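Local coordinates for protein glutaryl-CoA dehydrogenase (Mycobacterium smegmatis, PDB 3SF6) that belongs to the acyl-CoA dehydrogenase family of flavoproteins and binds dihydroflavine-adenine dinucleotide, at residues 64-77 against 136-148. Numbering follows the deposited sequence.
With FDA (dihydroflavine-adenine dinucleotide), chain B.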
loop_
_atom_site.group_PDB
_atom_site.type_symbol
_atom_site.label_atom_id
_atom_site.label_comp_id
_atom_site.label_asym_id
_atom_site.label_seq_id
_atom_site.Cartn_x
_atom_site.Cartn_y
_atom_site.Cartn_z
ATOM N N ALA A 64 18.181 -32.954 -12.363
ATOM C CA ALA A 64 16.975 -33.207 -11.592
ATOM C C ALA A 64 16.880 -34.680 -11.152
ATOM O O ALA A 64 16.514 -34.965 -10.005
ATOM C CB ALA A 64 15.734 -32.813 -12.394
ATOM N N ARG A 65 17.199 -35.603 -12.063
ATOM C CA ARG A 65 17.099 -37.038 -11.722
ATOM C C ARG A 65 18.065 -37.417 -10.619
ATOM O O ARG A 65 17.682 -38.107 -9.658
ATOM C CB ARG A 65 17.260 -37.926 -12.960
ATOM C CG ARG A 65 16.074 -37.828 -13.894
ATOM C CD ARG A 65 16.128 -38.853 -15.000
ATOM N NE ARG A 65 15.439 -38.409 -16.222
ATOM C CZ ARG A 65 15.887 -37.513 -17.117
ATOM N NH1 ARG A 65 17.074 -36.884 -16.979
ATOM N NH2 ARG A 65 15.125 -37.239 -18.178
ATOM N N GLU A 66 19.318 -36.956 -10.719
ATOM C CA GLU A 66 20.306 -37.251 -9.701
ATOM C C GLU A 66 19.911 -36.574 -8.388
ATOM O O GLU A 66 20.053 -37.158 -7.309
ATOM C CB GLU A 66 21.702 -36.779 -10.127
ATOM N N LEU A 67 19.397 -35.348 -8.461
ATOM C CA LEU A 67 18.989 -34.650 -7.257
ATOM C C LEU A 67 17.818 -35.331 -6.538
ATOM O O LEU A 67 17.778 -35.397 -5.290
ATOM C CB LEU A 67 18.632 -33.185 -7.580
ATOM C CG LEU A 67 18.331 -32.308 -6.375
ATOM C CD1 LEU A 67 19.596 -32.099 -5.553
ATOM C CD2 LEU A 67 17.725 -30.930 -6.859
ATOM N N ALA A 68 16.855 -35.811 -7.302
ATOM C CA ALA A 68 15.727 -36.535 -6.719
ATOM C C ALA A 68 16.213 -37.740 -5.916
ATOM O O ALA A 68 15.741 -37.982 -4.808
ATOM C CB ALA A 68 14.711 -36.940 -7.817
ATOM N N VAL A 69 17.169 -38.498 -6.474
ATOM C CA VAL A 69 17.727 -39.624 -5.740
ATOM C C VAL A 69 18.378 -39.167 -4.440
ATOM O O VAL A 69 18.188 -39.760 -3.374
ATOM C CB VAL A 69 18.720 -40.437 -6.602
ATOM C CG1 VAL A 69 19.510 -41.436 -5.696
ATOM C CG2 VAL A 69 17.960 -41.150 -7.670
ATOM N N GLU A 70 19.181 -38.117 -4.521
ATOM C CA GLU A 70 19.830 -37.579 -3.333
ATOM C C GLU A 70 18.816 -37.216 -2.251
ATOM O O GLU A 70 18.988 -37.547 -1.067
ATOM C CB GLU A 70 20.688 -36.346 -3.726
ATOM C CG GLU A 70 21.514 -35.775 -2.611
ATOM C CD GLU A 70 22.504 -34.685 -3.089
ATOM O OE1 GLU A 70 22.391 -34.244 -4.243
ATOM O OE2 GLU A 70 23.392 -34.264 -2.301
ATOM N N LEU A 71 17.792 -36.465 -2.643
ATOM C CA LEU A 71 16.789 -36.001 -1.691
ATOM C C LEU A 71 15.966 -37.169 -1.128
ATOM O O LEU A 71 15.690 -37.232 0.067
ATOM C CB LEU A 71 15.854 -34.987 -2.356
ATOM C CG LEU A 71 16.534 -33.699 -2.801
ATOM C CD1 LEU A 71 15.566 -32.804 -3.616
ATOM C CD2 LEU A 71 17.123 -32.960 -1.571
ATOM N N GLY A 72 15.611 -38.112 -1.996
ATOM C CA GLY A 72 14.843 -39.277 -1.559
ATOM C C GLY A 72 15.610 -40.121 -0.572
ATOM O O GLY A 72 15.059 -40.557 0.445
ATOM N N GLU A 73 16.888 -40.376 -0.882
ATOM C CA GLU A 73 17.714 -41.177 -0.002
ATOM C C GLU A 73 17.963 -40.475 1.331
ATOM O O GLU A 73 18.200 -41.132 2.326
ATOM C CB GLU A 73 18.970 -41.639 -0.735
ATOM C CG GLU A 73 18.537 -42.629 -1.881
ATOM C CD GLU A 73 19.702 -43.360 -2.556
ATOM O OE1 GLU A 73 20.866 -42.953 -2.401
ATOM O OE2 GLU A 73 19.419 -44.314 -3.308
ATOM N N LEU A 74 17.830 -39.146 1.345
ATOM C CA LEU A 74 17.897 -38.337 2.571
ATOM C C LEU A 74 16.574 -38.270 3.336
ATOM O O LEU A 74 16.501 -37.664 4.430
ATOM C CB LEU A 74 18.415 -36.908 2.262
ATOM C CG LEU A 74 19.940 -36.841 1.992
ATOM C CD1 LEU A 74 20.340 -35.563 1.304
ATOM C CD2 LEU A 74 20.745 -37.030 3.290
ATOM N N GLY A 75 15.514 -38.851 2.781
ATOM C CA GLY A 75 14.219 -38.918 3.483
ATOM C C GLY A 75 13.299 -37.725 3.228
ATOM O O GLY A 75 12.257 -37.555 3.903
ATOM N N LEU A 76 13.624 -36.969 2.190
ATOM C CA LEU A 76 12.966 -35.676 1.931
ATOM C C LEU A 76 11.843 -35.709 0.888
ATOM O O LEU A 76 11.290 -34.656 0.562
ATOM C CB LEU A 76 14.010 -34.617 1.592
ATOM C CG LEU A 76 15.112 -34.428 2.626
ATOM C CD1 LEU A 76 16.101 -33.344 2.138
ATOM C CD2 LEU A 76 14.575 -34.117 4.043
ATOM N N LEU A 77 11.509 -36.889 0.373
ATOM C CA LEU A 77 10.409 -37.052 -0.593
ATOM C C LEU A 77 9.281 -37.803 0.062
ATOM O O LEU A 77 9.446 -38.919 0.539
ATOM C CB LEU A 77 10.894 -37.778 -1.854
ATOM C CG LEU A 77 12.022 -37.057 -2.606
ATOM C CD1 LEU A 77 12.395 -37.858 -3.842
ATOM C CD2 LEU A 77 11.649 -35.598 -2.997
ATOM N N LEU A 136 4.923 -46.139 -4.886
ATOM C CA LEU A 136 5.303 -45.241 -3.780
ATOM C C LEU A 136 6.712 -45.460 -3.214
ATOM O O LEU A 136 7.436 -44.468 -2.986
ATOM C CB LEU A 136 4.240 -45.191 -2.664
ATOM C CG LEU A 136 2.890 -44.602 -3.031
ATOM C CD1 LEU A 136 1.904 -44.688 -1.844
ATOM C CD2 LEU A 136 3.040 -43.163 -3.546
ATOM N N PRO A 137 7.155 -46.717 -3.015
ATOM C CA PRO A 137 8.518 -46.810 -2.433
ATOM C C PRO A 137 9.618 -46.273 -3.346
ATOM O O PRO A 137 10.536 -45.604 -2.881
ATOM C CB PRO A 137 8.699 -48.317 -2.202
ATOM C CG PRO A 137 7.244 -48.819 -2.004
ATOM C CD PRO A 137 6.445 -48.008 -2.993
ATOM N N ASP A 138 9.505 -46.495 -4.652
ATOM C CA ASP A 138 10.491 -45.938 -5.572
ATOM C C ASP A 138 10.387 -44.409 -5.758
ATOM O O ASP A 138 11.379 -43.749 -6.100
ATOM C CB ASP A 138 10.382 -46.574 -6.943
ATOM C CG ASP A 138 10.968 -47.992 -7.005
ATOM O OD1 ASP A 138 11.657 -48.452 -6.060
ATOM O OD2 ASP A 138 10.729 -48.619 -8.054
ATOM N N MET A 139 9.200 -43.867 -5.537
ATOM C CA MET A 139 9.023 -42.419 -5.501
ATOM C C MET A 139 9.616 -41.807 -4.231
ATOM O O MET A 139 10.259 -40.752 -4.256
ATOM C CB MET A 139 7.537 -42.060 -5.678
ATOM C CG MET A 139 7.036 -42.401 -7.085
ATOM S SD MET A 139 5.282 -42.146 -7.278
ATOM C CE MET A 139 5.238 -40.373 -7.743
ATOM N N ALA A 140 9.447 -42.489 -3.111
ATOM C CA ALA A 140 10.020 -41.998 -1.847
ATOM C C ALA A 140 11.536 -42.002 -1.901
ATOM O O ALA A 140 12.169 -41.116 -1.363
ATOM C CB ALA A 140 9.539 -42.850 -0.677
ATOM N N SER A 141 12.133 -42.946 -2.623
ATOM C CA SER A 141 13.591 -42.984 -2.734
ATOM C C SER A 141 14.138 -42.059 -3.815
ATOM O O SER A 141 15.335 -41.917 -3.949
ATOM C CB SER A 141 14.076 -44.408 -3.031
ATOM O OG SER A 141 13.697 -44.793 -4.357
ATOM N N GLY A 142 13.264 -41.509 -4.631
ATOM C CA GLY A 142 13.665 -40.648 -5.707
ATOM C C GLY A 142 14.076 -41.361 -6.976
ATOM O O GLY A 142 14.435 -40.695 -7.961
ATOM N N HIS A 143 14.008 -42.699 -6.963
ATOM C CA HIS A 143 14.369 -43.424 -8.172
ATOM C C HIS A 143 13.338 -43.355 -9.277
ATOM O O HIS A 143 13.708 -43.533 -10.428
ATOM C CB HIS A 143 14.753 -44.842 -7.842
ATOM C CG HIS A 143 16.084 -44.907 -7.191
ATOM N ND1 HIS A 143 16.249 -44.725 -5.838
ATOM C CD2 HIS A 143 17.330 -44.986 -7.726
ATOM C CE1 HIS A 143 17.537 -44.782 -5.553
ATOM N NE2 HIS A 143 18.213 -44.934 -6.681
ATOM N N ARG A 144 12.078 -43.017 -8.949
ATOM C CA ARG A 144 11.056 -42.723 -9.950
ATOM C C ARG A 144 10.462 -41.355 -9.603
ATOM O O ARG A 144 10.154 -41.068 -8.434
ATOM C CB ARG A 144 9.978 -43.798 -9.964
ATOM C CG ARG A 144 10.467 -45.173 -10.411
ATOM C CD ARG A 144 10.863 -45.212 -11.864
ATOM N NE ARG A 144 11.344 -46.538 -12.258
ATOM C CZ ARG A 144 12.633 -46.846 -12.412
ATOM N NH1 ARG A 144 13.592 -45.947 -12.162
ATOM N NH2 ARG A 144 12.988 -48.080 -12.797
ATOM N N ILE A 145 10.380 -40.500 -10.611
ATOM C CA ILE A 145 9.910 -39.131 -10.448
ATOM C C ILE A 145 8.473 -39.024 -10.957
ATOM O O ILE A 145 8.135 -39.573 -12.017
ATOM C CB ILE A 145 10.818 -38.133 -11.159
ATOM C CG1 ILE A 145 12.190 -38.112 -10.505
ATOM C CG2 ILE A 145 10.164 -36.735 -11.171
ATOM C CD1 ILE A 145 13.213 -37.196 -11.237
ATOM N N GLY A 146 7.633 -38.353 -10.185
ATOM C CA GLY A 146 6.261 -38.073 -10.586
ATOM C C GLY A 146 6.003 -36.630 -10.996
ATOM O O GLY A 146 6.769 -35.703 -10.688
ATOM N N CYS A 147 4.879 -36.440 -11.668
ATOM C CA CYS A 147 4.340 -35.112 -11.944
ATOM C C CYS A 147 2.828 -35.194 -11.847
ATOM O O CYS A 147 2.263 -36.301 -11.757
ATOM C CB CYS A 147 4.794 -34.584 -13.308
ATOM S SG CYS A 147 4.164 -35.481 -14.744
ATOM N N PHE A 148 2.193 -34.032 -11.832
ATOM C CA PHE A 148 0.769 -33.888 -11.504
ATOM C C PHE A 148 0.179 -33.031 -12.612
ATOM O O PHE A 148 0.446 -31.830 -12.671
ATOM C CB PHE A 148 0.649 -33.221 -10.127
ATOM C CG PHE A 148 -0.755 -33.067 -9.586
ATOM C CD1 PHE A 148 -1.299 -34.046 -8.757
ATOM C CD2 PHE A 148 -1.471 -31.899 -9.787
ATOM C CE1 PHE A 148 -2.550 -33.880 -8.175
ATOM C CE2 PHE A 148 -2.742 -31.723 -9.192
ATOM C CZ PHE A 148 -3.260 -32.712 -8.397
HETATM P PA FDA B . -5.646 -18.082 -15.474
HETATM O O1A FDA B . -6.543 -18.961 -14.713
HETATM O O2A FDA B . -5.806 -17.899 -16.926
HETATM O O5B FDA B . -5.801 -16.666 -14.724
HETATM C C5B FDA B . -5.241 -15.476 -15.318
HETATM C C4B FDA B . -5.426 -14.298 -14.368
HETATM O O4B FDA B . -6.856 -14.082 -14.249
HETATM C C3B FDA B . -4.920 -14.539 -12.962
HETATM O O3B FDA B . -4.458 -13.291 -12.398
HETATM C C2B FDA B . -6.175 -15.018 -12.244
HETATM O O2B FDA B . -6.056 -14.873 -10.817
HETATM C C1B FDA B . -7.281 -14.171 -12.888
HETATM N N9A FDA B . -8.591 -14.831 -12.796
HETATM C C8A FDA B . -8.933 -16.039 -13.338
HETATM N N7A FDA B . -10.196 -16.341 -13.004
HETATM C C5A FDA B . -10.656 -15.312 -12.222
HETATM C C6A FDA B . -11.851 -15.046 -11.565
HETATM N N6A FDA B . -12.907 -15.893 -11.622
HETATM N N1A FDA B . -11.949 -13.885 -10.874
HETATM C C2A FDA B . -10.922 -13.038 -10.780
HETATM N N3A FDA B . -9.768 -13.256 -11.379
HETATM C C4A FDA B . -9.617 -14.390 -12.097
HETATM N N1 FDA B . -0.113 -26.863 -12.809
HETATM C C2 FDA B . -0.178 -28.219 -12.696
HETATM O O2 FDA B . -1.255 -28.805 -12.962
HETATM N N3 FDA B . 0.905 -28.906 -12.273
HETATM C C4 FDA B . 2.087 -28.339 -11.998
HETATM O O4 FDA B . 3.097 -29.017 -11.668
HETATM C C4X FDA B . 2.166 -26.933 -12.088
HETATM N N5 FDA B . 3.337 -26.289 -11.881
HETATM C C5X FDA B . 3.499 -24.990 -12.322
HETATM C C6 FDA B . 4.761 -24.419 -12.423
HETATM C C7 FDA B . 4.952 -23.113 -12.830
HETATM C C7M FDA B . 6.367 -22.553 -13.013
HETATM C C8 FDA B . 3.827 -22.347 -13.113
HETATM C C8M FDA B . 4.046 -20.894 -13.552
HETATM C C9 FDA B . 2.562 -22.886 -13.029
HETATM C C9A FDA B . 2.385 -24.227 -12.627
HETATM N N10 FDA B . 1.119 -24.821 -12.609
HETATM C C10 FDA B . 1.047 -26.228 -12.519
HETATM C "C1'" FDA B . -0.016 -24.150 -13.257
HETATM C "C2'" FDA B . -0.673 -23.202 -12.244
HETATM O "O2'" FDA B . -1.480 -23.941 -11.302
HETATM C "C3'" FDA B . -1.547 -22.218 -13.005
HETATM O "O3'" FDA B . -0.675 -21.284 -13.640
HETATM C "C4'" FDA B . -2.506 -21.443 -12.098
HETATM O "O4'" FDA B . -3.567 -22.300 -11.631
HETATM C "C5'" FDA B . -3.111 -20.221 -12.790
HETATM O "O5'" FDA B . -3.743 -20.636 -14.006
HETATM P P FDA B . -3.406 -19.833 -15.342
HETATM O O1P FDA B . -1.959 -19.579 -15.399
HETATM O O2P FDA B . -4.049 -20.547 -16.468
HETATM O O3P FDA B . -4.100 -18.393 -15.145
HETATM O O HOH W 1 15.610 -40.026 -10.333
HETATM O O HOH W 2 12.219 -39.705 1.054
#
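Gly72 of helix 64-73 meets Ser141 backbone to backbone, their CA atoms 4.1 Å apart, and one turn earlier Val69 passes Gly142 almost as closely. No direct hydrogen bond joins the segments; the backbones touch instead through weak CA-H...O contacts, from Gly142 CA to Ala68 O (3.5 Å) and from Gly72 CA to Ser141 O. Glycine suits both positions: a CB on Gly72 would strike the carbonyl carbon of Ser141, and one on Gly142 would strike Ala68 O. Gly142 also has the positive phi (84°) of a Schellman motif, which ends helix 129-140. Water 1 donates to Arg65 O (2.9 Å) and Gly142 O (2.7 Å), bridging two carbonyls that could not bond to each other. The Gly142 turn carries the chain from the N-terminal helical part of the acyl-CoA dehydrogenase fold into strand 146-149, which pairs with strand 190-197; there Phe148 O accepts a hydrogen bond from N3 of dihydroflavine-adenine dinucleotide. The small CB of Ala68 lets Ile145 reach the helix, CD1 lying 3.7 Å from Ala68 CB; the side chains of Arg65 and Ile145 cross at about a right angle. Leu77 sets its branched end against the bare backbone of the turn, CD1 3.6 Å from Gly142 CA. Val69, branched at CB, offers both methyls to His143. CG1, anti to the backbone N (chi1 168°), comes near NE2, while CG2 lies over one imidazole face in a CH-pi contact, 4.0 Å from the ring centroid. In this conformer of His143, Glu73's extended chain carries OE2 to the ring edge near CE1, and ND1 shares a hydrogen bond with Ser141 OG.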